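Local coordinates for protein 4-phosphoerythronate dehydrogenase (Lactobacillus jensenii, PDB 4PRL) that binds NAD and probably catalyses the NAD-dependent oxidation of 4-phospho-D-erythronate, as a member of the D-isomer specific 2-hydroxyacid dehydrogenases, at residues 149-154 / 203-208; 199-204 / 229-234; 99-104 / 301-306. All blocks are in the same frame, centred on the assembly; numbering follows the deposited sequence.

Contact 1 (149-154 / 203-208); sequences IGLIGV and SLHTPL. With NAD (nicotinamide-adenine-dinucleotide), chain C.
I152 lays its CG1 branch alongside the isobutyl group of L204, the two side chains pointing the same way and meeting with I152 CG1 4.0 Å from L204 CD2. This pairing belongs to the centre of a Rossmann fold, where the parallel neighbours 148-152 and 201-204, first and fourth strands of the seven-stranded sheet along the chain, run side by side toward the dinucleotide. L151 and S203 pair on the face carrying helix 155-167, where L151 CD2 packs against S203 CB.

The backbone alternates as parallel strands do: S203 N donates to G150 O, I152 N to S203 O, and H205 N to I152 O at 2.7 Å. T206 OG1 adds a weak bond to I152 O, giving that carbonyl two donors just where the strands end. Past this point the chains diverge and the cofactor enters. G153, probably the first glycine of the GxGxxG pattern, has no side chain to collide with H205 O and T206 OG1, and its positive phi (90°) suits glycine. The adenine lies close by, with G153 CA 3.6 Å from N3A of NAD. P207 CD approaches O4B of the adenine ribose, and the ribose hydroxyl O3D on the nicotinamide side gives T206 O a weak hydrogen bond.

H205 turns CG anti to its carbonyl carbon (chi1 -60°), which swings the imidazole back over its own strand toward S203. There NE2 donates to S203 OG at 2.8 Å, 35° out of the ring plane, while C5D of NAD lies at the ring edge, 3.8 Å from ND1.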
loop_
_atom_site.group_PDB
_atom_site.type_symbol
_atom_site.label_atom_id
_atom_site.label_comp_id
_atom_site.label_asym_id
_atom_site.label_seq_id
_atom_site.Cartn_x
_atom_site.Cartn_y
_atom_site.Cartn_z
ATOM N N ILE A 149 11.085 5.662 -10.658
ATOM C CA ILE A 149 12.083 5.932 -9.628
ATOM C C ILE A 149 13.243 5.016 -9.903
ATOM O O ILE A 149 13.057 3.833 -10.235
ATOM C CB ILE A 149 11.589 5.595 -8.215
ATOM C CG1 ILE A 149 10.148 6.083 -7.978
ATOM C CG2 ILE A 149 12.524 6.183 -7.187
ATOM C CD1 ILE A 149 9.939 7.585 -8.017
ATOM N N GLY A 150 14.440 5.559 -9.754
ATOM C CA GLY A 150 15.662 4.790 -9.936
ATOM C C GLY A 150 16.498 4.924 -8.696
ATOM O O GLY A 150 16.795 6.036 -8.254
ATOM N N LEU A 151 16.854 3.792 -8.121
ATOM C CA LEU A 151 17.638 3.776 -6.908
ATOM C C LEU A 151 19.004 3.202 -7.223
ATOM O O LEU A 151 19.101 2.144 -7.804
ATOM C CB LEU A 151 16.951 2.930 -5.813
ATOM C CG LEU A 151 15.476 3.206 -5.517
ATOM C CD1 LEU A 151 14.972 2.255 -4.444
ATOM C CD2 LEU A 151 15.263 4.647 -5.094
ATOM N N ILE A 152 20.055 3.917 -6.853
ATOM C CA ILE A 152 21.409 3.399 -6.935
ATOM C C ILE A 152 21.790 2.907 -5.557
ATOM O O ILE A 152 22.029 3.695 -4.636
ATOM C CB ILE A 152 22.380 4.492 -7.373
ATOM C CG1 ILE A 152 21.912 5.098 -8.702
ATOM C CG2 ILE A 152 23.787 3.936 -7.464
ATOM C CD1 ILE A 152 21.641 4.058 -9.758
ATOM N N GLY A 153 21.756 1.597 -5.402
ATOM C CA GLY A 153 21.919 0.963 -4.119
ATOM C C GLY A 153 20.544 0.831 -3.514
ATOM O O GLY A 153 19.670 1.625 -3.795
ATOM N N VAL A 154 20.352 -0.150 -2.654
ATOM C CA VAL A 154 19.094 -0.274 -1.957
ATOM C C VAL A 154 19.329 -0.162 -0.470
ATOM O O VAL A 154 19.315 0.922 0.081
ATOM C CB VAL A 154 18.418 -1.604 -2.280
ATOM C CG1 VAL A 154 17.071 -1.693 -1.612
ATOM C CG2 VAL A 154 18.273 -1.759 -3.775
ATOM N N SER A 203 17.391 8.375 -6.629
ATOM C CA SER A 203 17.819 8.495 -5.256
ATOM C C SER A 203 18.946 7.520 -4.941
ATOM O O SER A 203 18.813 6.320 -5.191
ATOM C CB SER A 203 16.635 8.281 -4.321
ATOM O OG SER A 203 16.909 8.780 -3.032
ATOM N N LEU A 204 20.027 8.066 -4.358
ATOM C CA LEU A 204 21.274 7.358 -4.055
ATOM C C LEU A 204 21.261 6.738 -2.674
ATOM O O LEU A 204 20.910 7.401 -1.700
ATOM C CB LEU A 204 22.416 8.340 -4.074
ATOM C CG LEU A 204 22.554 9.242 -5.289
ATOM C CD1 LEU A 204 23.803 10.091 -5.108
ATOM C CD2 LEU A 204 22.653 8.451 -6.578
ATOM N N HIS A 205 21.678 5.479 -2.589
ATOM C CA HIS A 205 21.670 4.744 -1.328
ATOM C C HIS A 205 22.857 3.752 -1.249
ATOM O O HIS A 205 22.758 2.612 -0.737
ATOM C CB HIS A 205 20.299 4.077 -1.145
ATOM C CG HIS A 205 19.178 5.065 -1.116
ATOM N ND1 HIS A 205 18.907 5.841 -0.015
ATOM C CD2 HIS A 205 18.326 5.477 -2.083
ATOM C CE1 HIS A 205 17.916 6.668 -0.293
ATOM N NE2 HIS A 205 17.544 6.465 -1.542
ATOM N N THR A 206 23.989 4.279 -1.719
ATOM C CA THR A 206 25.218 3.553 -1.946
ATOM C C THR A 206 26.216 4.019 -0.913
ATOM O O THR A 206 26.380 5.226 -0.702
ATOM C CB THR A 206 25.750 3.868 -3.356
ATOM O OG1 THR A 206 25.166 2.953 -4.291
ATOM C CG2 THR A 206 27.260 3.773 -3.436
ATOM N N PRO A 207 26.904 3.071 -0.263
ATOM C CA PRO A 207 27.852 3.506 0.734
ATOM C C PRO A 207 29.008 4.204 0.038
ATOM O O PRO A 207 29.298 3.912 -1.120
ATOM C CB PRO A 207 28.287 2.199 1.379
ATOM C CG PRO A 207 28.193 1.209 0.277
ATOM C CD PRO A 207 27.004 1.627 -0.528
ATOM N N LEU A 208 29.626 5.152 0.729
ATOM C CA LEU A 208 30.799 5.841 0.217
ATOM C C LEU A 208 31.975 4.925 0.439
ATOM O O LEU A 208 32.367 4.667 1.567
ATOM C CB LEU A 208 31.016 7.143 0.963
ATOM C CG LEU A 208 32.298 7.899 0.658
ATOM C CD1 LEU A 208 32.336 8.315 -0.798
ATOM C CD2 LEU A 208 32.380 9.122 1.556
HETATM P PA NAD C . 23.420 0.021 3.581
HETATM O O1A NAD C . 24.841 0.081 4.060
HETATM O O2A NAD C . 22.377 -0.655 4.419
HETATM O O5B NAD C . 23.400 -0.618 2.111
HETATM C C5B NAD C . 23.649 0.202 0.965
HETATM C C4B NAD C . 23.451 -0.574 -0.331
HETATM O O4B NAD C . 24.273 -0.036 -1.364
HETATM C C3B NAD C . 23.876 -2.011 -0.157
HETATM O O3B NAD C . 22.756 -2.865 -0.289
HETATM C C2B NAD C . 24.800 -2.307 -1.298
HETATM O O2B NAD C . 24.288 -3.455 -1.949
HETATM C C1B NAD C . 24.692 -1.100 -2.208
HETATM N N9A NAD C . 25.969 -0.902 -2.952
HETATM C C8A NAD C . 27.174 -1.329 -2.551
HETATM N N7A NAD C . 28.130 -1.036 -3.457
HETATM C C5A NAD C . 27.539 -0.421 -4.480
HETATM C C6A NAD C . 27.975 0.151 -5.761
HETATM N N6A NAD C . 29.267 0.118 -6.144
HETATM N N1A NAD C . 27.050 0.711 -6.549
HETATM C C2A NAD C . 25.769 0.749 -6.190
HETATM N N3A NAD C . 25.308 0.246 -5.045
HETATM C C4A NAD C . 26.122 -0.342 -4.152
HETATM O O3 NAD C . 22.990 1.531 3.248
HETATM P PN NAD C . 21.458 2.007 3.258
HETATM O O1N NAD C . 20.857 1.817 1.894
HETATM O O2N NAD C . 20.823 1.414 4.489
HETATM O O5D NAD C . 21.665 3.578 3.463
HETATM C C5D NAD C . 21.490 4.489 2.383
HETATM C C4D NAD C . 22.452 5.656 2.548
HETATM O O4D NAD C . 21.966 6.604 3.503
HETATM C C3D NAD C . 23.805 5.181 3.059
HETATM O O3D NAD C . 24.846 5.634 2.201
HETATM C C2D NAD C . 23.982 5.873 4.380
HETATM O O2D NAD C . 25.343 6.250 4.554
HETATM C C1D NAD C . 23.103 7.097 4.213
HETATM N N1N NAD C . 22.794 7.817 5.457
HETATM C C2N NAD C . 22.257 9.026 5.354
HETATM C C3N NAD C . 21.954 9.780 6.474
HETATM C C7N NAD C . 21.338 11.134 6.343
HETATM O O7N NAD C . 20.744 11.594 7.292
HETATM N N7N NAD C . 21.457 11.797 5.205
HETATM C C4N NAD C . 22.211 9.273 7.731
HETATM C C5N NAD C . 22.775 8.018 7.816
HETATM C C6N NAD C . 23.063 7.314 6.661
#

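Contact 2 (199-204 / 229-234); sequences ADIISL and ILINAA. With NAD (nicotinamide-adenine-dinucleotide), chain C.
Parallel pairing of strands 201-204 and 229-232 makes this contact the sheet portion of a beta-alpha-beta unit, with helix 218-223 on the crossover between them. It is buried within the Rossmann domain, one strand further across the sheet from 148-152. The axes diverge by only 17°, and four backbone bonds alternate between the strands: I229 N to D200 O, I202 N to I229 O, I231 N to I202 O and L204 N to I231 O.

The side chains sort by face. I201 and I229 lie side by side, I201 CG1 reaching I229 CD1 at 4.1 Å. Further along the same face, which helix 103-118 covers, S203 OG touches I231 CG2 at 3.5 Å. On the other face L230 sends CD1 toward the neighbouring strand because CG is anti to the backbone N (chi1 163°), and there it meets I202 CG2 at 3.9 Å and L204 CG at 4.2 Å. L204 CD1 slants across the amide of N232. That amide is held at both ends: OD1 accepts from A234 N in an Asx turn, the donor standing above the carbonyl plane, and ND2 donates to R235 O.

Beyond the last strand pair A233 O receives a weak bond from the carboxamide N7N of NAD. A water accepts from S203 OG and from A233 N (2.7 Å) and donates to L204 O and I231 O. With two bonds accepted and two donated, the water links the ends of both strands and is probably well held, while S203 OG serves as donor to the water and acceptor from H205.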
loop_
_atom_site.group_PDB
_atom_site.type_symbol
_atom_site.label_atom_id
_atom_site.label_comp_id
_atom_site.label_asym_id
_atom_site.label_seq_id
_atom_site.Cartn_x
_atom_site.Cartn_y
_atom_site.Cartn_z
ATOM N N ALA A 199 15.008 6.734 -15.317
ATOM C CA ALA A 199 14.401 7.226 -14.082
ATOM C C ALA A 199 14.082 8.702 -14.133
ATOM O O ALA A 199 14.903 9.515 -14.526
ATOM C CB ALA A 199 15.299 6.954 -12.903
ATOM N N ASP A 200 12.883 9.051 -13.700
ATOM C CA ASP A 200 12.518 10.435 -13.570
ATOM C C ASP A 200 13.070 10.979 -12.259
ATOM O O ASP A 200 13.580 12.102 -12.214
ATOM C CB ASP A 200 11.012 10.572 -13.614
ATOM C CG ASP A 200 10.430 10.081 -14.922
ATOM O OD1 ASP A 200 10.855 10.588 -15.976
ATOM O OD2 ASP A 200 9.547 9.200 -14.898
ATOM N N ILE A 201 12.966 10.191 -11.189
ATOM C CA ILE A 201 13.543 10.550 -9.891
ATOM C C ILE A 201 14.632 9.552 -9.536
ATOM O O ILE A 201 14.422 8.342 -9.578
ATOM C CB ILE A 201 12.483 10.506 -8.787
ATOM C CG1 ILE A 201 11.527 11.700 -8.885
ATOM C CG2 ILE A 201 13.144 10.515 -7.428
ATOM C CD1 ILE A 201 10.116 11.396 -8.437
ATOM N N ILE A 202 15.803 10.055 -9.177
ATOM C CA ILE A 202 16.924 9.185 -8.848
ATOM C C ILE A 202 17.366 9.439 -7.428
ATOM O O ILE A 202 17.714 10.583 -7.072
ATOM C CB ILE A 202 18.125 9.450 -9.759
ATOM C CG1 ILE A 202 17.866 8.911 -11.170
ATOM C CG2 ILE A 202 19.379 8.799 -9.191
ATOM C CD1 ILE A 202 18.617 9.674 -12.238
ATOM N N SER A 203 17.391 8.375 -6.629
ATOM C CA SER A 203 17.819 8.495 -5.256
ATOM C C SER A 203 18.946 7.520 -4.941
ATOM O O SER A 203 18.813 6.320 -5.191
ATOM C CB SER A 203 16.635 8.281 -4.321
ATOM O OG SER A 203 16.909 8.780 -3.032
ATOM N N LEU A 204 20.027 8.066 -4.358
ATOM C CA LEU A 204 21.274 7.358 -4.055
ATOM C C LEU A 204 21.261 6.738 -2.674
ATOM O O LEU A 204 20.910 7.401 -1.700
ATOM C CB LEU A 204 22.416 8.340 -4.074
ATOM C CG LEU A 204 22.554 9.242 -5.289
ATOM C CD1 LEU A 204 23.803 10.091 -5.108
ATOM C CD2 LEU A 204 22.653 8.451 -6.578
ATOM N N ILE A 229 15.038 14.397 -11.481
ATOM C CA ILE A 229 15.275 14.933 -10.140
ATOM C C ILE A 229 16.261 13.993 -9.461
ATOM O O ILE A 229 16.040 12.787 -9.428
ATOM C CB ILE A 229 13.975 15.000 -9.315
ATOM C CG1 ILE A 229 12.913 15.803 -10.073
ATOM C CG2 ILE A 229 14.236 15.602 -7.936
ATOM C CD1 ILE A 229 11.536 15.783 -9.447
ATOM N N LEU A 230 17.367 14.551 -8.970
ATOM C CA LEU A 230 18.384 13.766 -8.287
ATOM C C LEU A 230 18.307 14.021 -6.784
ATOM O O LEU A 230 18.447 15.164 -6.341
ATOM C CB LEU A 230 19.788 14.103 -8.799
ATOM C CG LEU A 230 20.935 13.651 -7.865
ATOM C CD1 LEU A 230 21.020 12.134 -7.858
ATOM C CD2 LEU A 230 22.288 14.236 -8.223
ATOM N N ILE A 231 18.116 12.941 -6.022
ATOM C CA ILE A 231 18.030 13.012 -4.579
ATOM C C ILE A 231 19.222 12.317 -3.950
ATOM O O ILE A 231 19.500 11.163 -4.270
ATOM C CB ILE A 231 16.783 12.296 -4.049
ATOM C CG1 ILE A 231 15.481 12.946 -4.553
ATOM C CG2 ILE A 231 16.833 12.267 -2.528
ATOM C CD1 ILE A 231 15.309 14.432 -4.247
ATOM N N ASN A 232 19.918 13.006 -3.050
ATOM C CA ASN A 232 21.066 12.422 -2.351
ATOM C C ASN A 232 20.913 12.648 -0.886
ATOM O O ASN A 232 21.261 13.715 -0.356
ATOM C CB ASN A 232 22.398 13.026 -2.785
ATOM C CG ASN A 232 23.588 12.275 -2.199
ATOM O OD1 ASN A 232 23.432 11.177 -1.654
ATOM N ND2 ASN A 232 24.783 12.853 -2.317
ATOM N N ALA A 233 20.358 11.645 -0.232
ATOM C CA ALA A 233 20.333 11.617 1.218
ATOM C C ALA A 233 21.242 10.501 1.668
ATOM O O ALA A 233 20.944 9.844 2.653
ATOM C CB ALA A 233 18.917 11.396 1.738
ATOM N N ALA A 234 22.337 10.283 0.942
ATOM C CA ALA A 234 23.303 9.270 1.337
ATOM C C ALA A 234 24.613 9.885 1.871
ATOM O O ALA A 234 24.777 10.080 3.069
ATOM C CB ALA A 234 23.570 8.324 0.171
HETATM P PA NAD C . 23.420 0.021 3.581
HETATM O O1A NAD C . 24.841 0.081 4.060
HETATM O O2A NAD C . 22.377 -0.655 4.419
HETATM O O5B NAD C . 23.400 -0.618 2.111
HETATM C C5B NAD C . 23.649 0.202 0.965
HETATM C C4B NAD C . 23.451 -0.574 -0.331
HETATM O O4B NAD C . 24.273 -0.036 -1.364
HETATM C C3B NAD C . 23.876 -2.011 -0.157
HETATM O O3B NAD C . 22.756 -2.865 -0.289
HETATM C C2B NAD C . 24.800 -2.307 -1.298
HETATM O O2B NAD C . 24.288 -3.455 -1.949
HETATM C C1B NAD C . 24.692 -1.100 -2.208
HETATM N N9A NAD C . 25.969 -0.902 -2.952
HETATM C C8A NAD C . 27.174 -1.329 -2.551
HETATM N N7A NAD C . 28.130 -1.036 -3.457
HETATM C C5A NAD C . 27.539 -0.421 -4.480
HETATM C C6A NAD C . 27.975 0.151 -5.761
HETATM N N6A NAD C . 29.267 0.118 -6.144
HETATM N N1A NAD C . 27.050 0.711 -6.549
HETATM C C2A NAD C . 25.769 0.749 -6.190
HETATM N N3A NAD C . 25.308 0.246 -5.045
HETATM C C4A NAD C . 26.122 -0.342 -4.152
HETATM O O3 NAD C . 22.990 1.531 3.248
HETATM P PN NAD C . 21.458 2.007 3.258
HETATM O O1N NAD C . 20.857 1.817 1.894
HETATM O O2N NAD C . 20.823 1.414 4.489
HETATM O O5D NAD C . 21.665 3.578 3.463
HETATM C C5D NAD C . 21.490 4.489 2.383
HETATM C C4D NAD C . 22.452 5.656 2.548
HETATM O O4D NAD C . 21.966 6.604 3.503
HETATM C C3D NAD C . 23.805 5.181 3.059
HETATM O O3D NAD C . 24.846 5.634 2.201
HETATM C C2D NAD C . 23.982 5.873 4.380
HETATM O O2D NAD C . 25.343 6.250 4.554
HETATM C C1D NAD C . 23.103 7.097 4.213
HETATM N N1N NAD C . 22.794 7.817 5.457
HETATM C C2N NAD C . 22.257 9.026 5.354
HETATM C C3N NAD C . 21.954 9.780 6.474
HETATM C C7N NAD C . 21.338 11.134 6.343
HETATM O O7N NAD C . 20.744 11.594 7.292
HETATM N N7N NAD C . 21.457 11.797 5.205
HETATM C C4N NAD C . 22.211 9.273 7.731
HETATM C C5N NAD C . 22.775 8.018 7.816
HETATM C C6N NAD C . 23.063 7.314 6.661
HETATM O O HOH W 1 19.246 9.536 -1.498
#

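Contact 3 (99-104 / 301-306); sequences PVYSPR and KTSVRN
With chi1 at 45°, Y101 holds its CG between the backbone N and the carbonyl carbon, which turns the ring toward S303; Y101 O meets N306 instead. The asparagine turns CG anti to its carbonyl carbon (chi1 -73°), and ND2 donates to Y101 O at 2.7 Å. The donor lies in the carbonyl plane and the oxygen close to the amide plane. At the other end of the amide, OD1 accepts from R305 NH2 in the plane of the guanidinium, fixing which way the amide faces. Replacing N306 by an alanine is likely to leave Y101 O without this donor and R305 NH2 without one of its acceptors, though Y179 of the third subunit would still hold the guanidinium.

S303 OG sits 3.5 Å from Y101 CD1 and also against S102 CB, while its hydrogen bond goes to Y298 O. S102, at the N-cap position of helix 103-118, and T302 both bond to E143 of the second subunit. The Y101 side chain also touches NAD. These segments belong to the two passages of the chain between domains: helix 103-118 follows strand 94-96 of the five-stranded sheet, helix 301-320 follows strand 290-292 of the seven-stranded one, and V304 packs on helix 10-23.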
loop_
_atom_site.group_PDB
_atom_site.type_symbol
_atom_site.label_atom_id
_atom_site.label_comp_id
_atom_site.label_asym_id
_atom_site.label_seq_id
_atom_site.Cartn_x
_atom_site.Cartn_y
_atom_site.Cartn_z
ATOM N N PRO A 99 23.855 0.684 13.657
ATOM C CA PRO A 99 23.746 0.881 12.216
ATOM C C PRO A 99 22.321 1.203 11.723
ATOM O O PRO A 99 22.170 1.875 10.712
ATOM C CB PRO A 99 24.255 -0.452 11.647
ATOM C CG PRO A 99 23.985 -1.469 12.713
ATOM C CD PRO A 99 23.965 -0.744 14.026
ATOM N N VAL A 100 21.297 0.726 12.429
ATOM C CA VAL A 100 19.895 0.830 11.973
ATOM C C VAL A 100 19.032 1.483 13.063
ATOM O O VAL A 100 18.443 0.806 13.919
ATOM C CB VAL A 100 19.324 -0.561 11.544
ATOM C CG1 VAL A 100 17.822 -0.509 11.282
ATOM C CG2 VAL A 100 20.041 -1.075 10.299
ATOM N N TYR A 101 18.964 2.803 13.047
ATOM C CA TYR A 101 18.094 3.483 13.983
ATOM C C TYR A 101 16.725 3.836 13.418
ATOM O O TYR A 101 15.731 3.636 14.081
ATOM C CB TYR A 101 18.775 4.714 14.528
ATOM C CG TYR A 101 19.448 5.500 13.469
ATOM C CD1 TYR A 101 18.713 6.152 12.511
ATOM C CD2 TYR A 101 20.819 5.599 13.423
ATOM C CE1 TYR A 101 19.323 6.892 11.535
ATOM C CE2 TYR A 101 21.439 6.342 12.452
ATOM C CZ TYR A 101 20.679 6.980 11.511
ATOM O OH TYR A 101 21.284 7.707 10.529
ATOM N N SER A 102 16.660 4.378 12.216
ATOM C CA SER A 102 15.377 4.534 11.550
ATOM C C SER A 102 15.500 4.658 10.055
ATOM O O SER A 102 15.628 5.756 9.548
ATOM C CB SER A 102 14.598 5.711 12.104
ATOM O OG SER A 102 13.225 5.530 11.875
ATOM N N PRO A 103 15.391 3.459 9.338
ATOM C CA PRO A 103 15.556 3.635 7.890
ATOM C C PRO A 103 14.514 4.560 7.273
ATOM O O PRO A 103 14.841 5.322 6.388
ATOM C CB PRO A 103 15.398 2.228 7.343
ATOM C CG PRO A 103 15.882 1.354 8.407
ATOM C CD PRO A 103 15.219 1.944 9.578
ATOM N N ARG A 104 13.281 4.470 7.737
ATOM C CA ARG A 104 12.178 5.287 7.269
ATOM C C ARG A 104 12.308 6.772 7.563
ATOM O O ARG A 104 11.691 7.576 6.912
ATOM C CB ARG A 104 10.854 4.758 7.788
ATOM C CG ARG A 104 10.113 3.874 6.816
ATOM C CD ARG A 104 9.157 4.678 5.973
ATOM N NE ARG A 104 7.950 3.937 5.643
ATOM C CZ ARG A 104 6.726 4.416 5.783
ATOM N NH1 ARG A 104 6.530 5.631 6.236
ATOM N NH2 ARG A 104 5.691 3.679 5.458
ATOM N N LYS A 301 12.183 11.831 16.220
ATOM C CA LYS A 301 12.151 11.453 17.622
ATOM C C LYS A 301 12.617 10.014 17.664
ATOM O O LYS A 301 13.618 9.678 18.275
ATOM C CB LYS A 301 10.738 11.566 18.175
ATOM C CG LYS A 301 10.070 12.924 17.988
ATOM C CD LYS A 301 10.271 13.826 19.197
ATOM C CE LYS A 301 9.240 14.945 19.221
ATOM N NZ LYS A 301 9.235 15.573 20.575
ATOM N N THR A 302 11.927 9.169 16.933
ATOM C CA THR A 302 12.300 7.803 16.834
ATOM C C THR A 302 13.825 7.576 16.656
ATOM O O THR A 302 14.376 6.647 17.241
ATOM C CB THR A 302 11.522 7.138 15.695
ATOM O OG1 THR A 302 10.126 7.420 15.842
ATOM C CG2 THR A 302 11.721 5.633 15.721
ATOM N N SER A 303 14.513 8.383 15.861
ATOM C CA SER A 303 15.914 8.071 15.598
ATOM C C SER A 303 16.651 8.374 16.844
ATOM O O SER A 303 17.401 7.541 17.338
ATOM C CB SER A 303 16.525 8.878 14.448
ATOM O OG SER A 303 16.114 8.391 13.174
ATOM N N VAL A 304 16.399 9.563 17.374
ATOM C CA VAL A 304 17.152 10.064 18.527
ATOM C C VAL A 304 17.029 9.122 19.733
ATOM O O VAL A 304 18.021 8.809 20.389
ATOM C CB VAL A 304 16.696 11.486 18.892
ATOM C CG1 VAL A 304 17.331 11.944 20.196
ATOM C CG2 VAL A 304 17.076 12.444 17.774
ATOM N N ARG A 305 15.806 8.676 19.990
ATOM C CA ARG A 305 15.541 7.663 20.972
ATOM C C ARG A 305 16.262 6.343 20.708
ATOM O O ARG A 305 16.740 5.733 21.633
ATOM C CB ARG A 305 14.033 7.441 21.067
ATOM C CG ARG A 305 13.640 6.305 21.981
ATOM C CD ARG A 305 13.320 5.065 21.180
ATOM N NE ARG A 305 11.879 4.829 21.125
ATOM C CZ ARG A 305 11.273 4.012 20.266
ATOM N NH1 ARG A 305 9.958 3.878 20.330
ATOM N NH2 ARG A 305 11.957 3.338 19.339
ATOM N N ASN A 306 16.324 5.888 19.461
ATOM C CA ASN A 306 16.974 4.606 19.140
ATOM C C ASN A 306 18.472 4.723 19.207
ATOM O O ASN A 306 19.159 3.749 19.507
ATOM C CB ASN A 306 16.564 4.092 17.759
ATOM C CG ASN A 306 15.136 3.554 17.734
ATOM O OD1 ASN A 306 14.560 3.251 18.768
ATOM N ND2 ASN A 306 14.555 3.443 16.542
#

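In the fold
Contacts 1 and 2 are successive steps across one parallel sheet: they share S203 and L204 on strand 201-204, their centres lie 8 Å apart, and G150 N probably bonds to I201 O between them. Together they carry three adjacent strands whose C-terminal ends and the loops that follow meet NAD at different points, contact 1 from the adenine to the nicotinamide ribose, contact 2 at the nicotinamide and its ribose. Contact 3 stands apart, with centres 19 Å from contact 1 and 22 Å from contact 2, and nearest atoms about 7 and 8 Å away. Along the sequence its two segments bracket both of the others, and it reaches the same cofactor through Y101, about 3 Å from NAD.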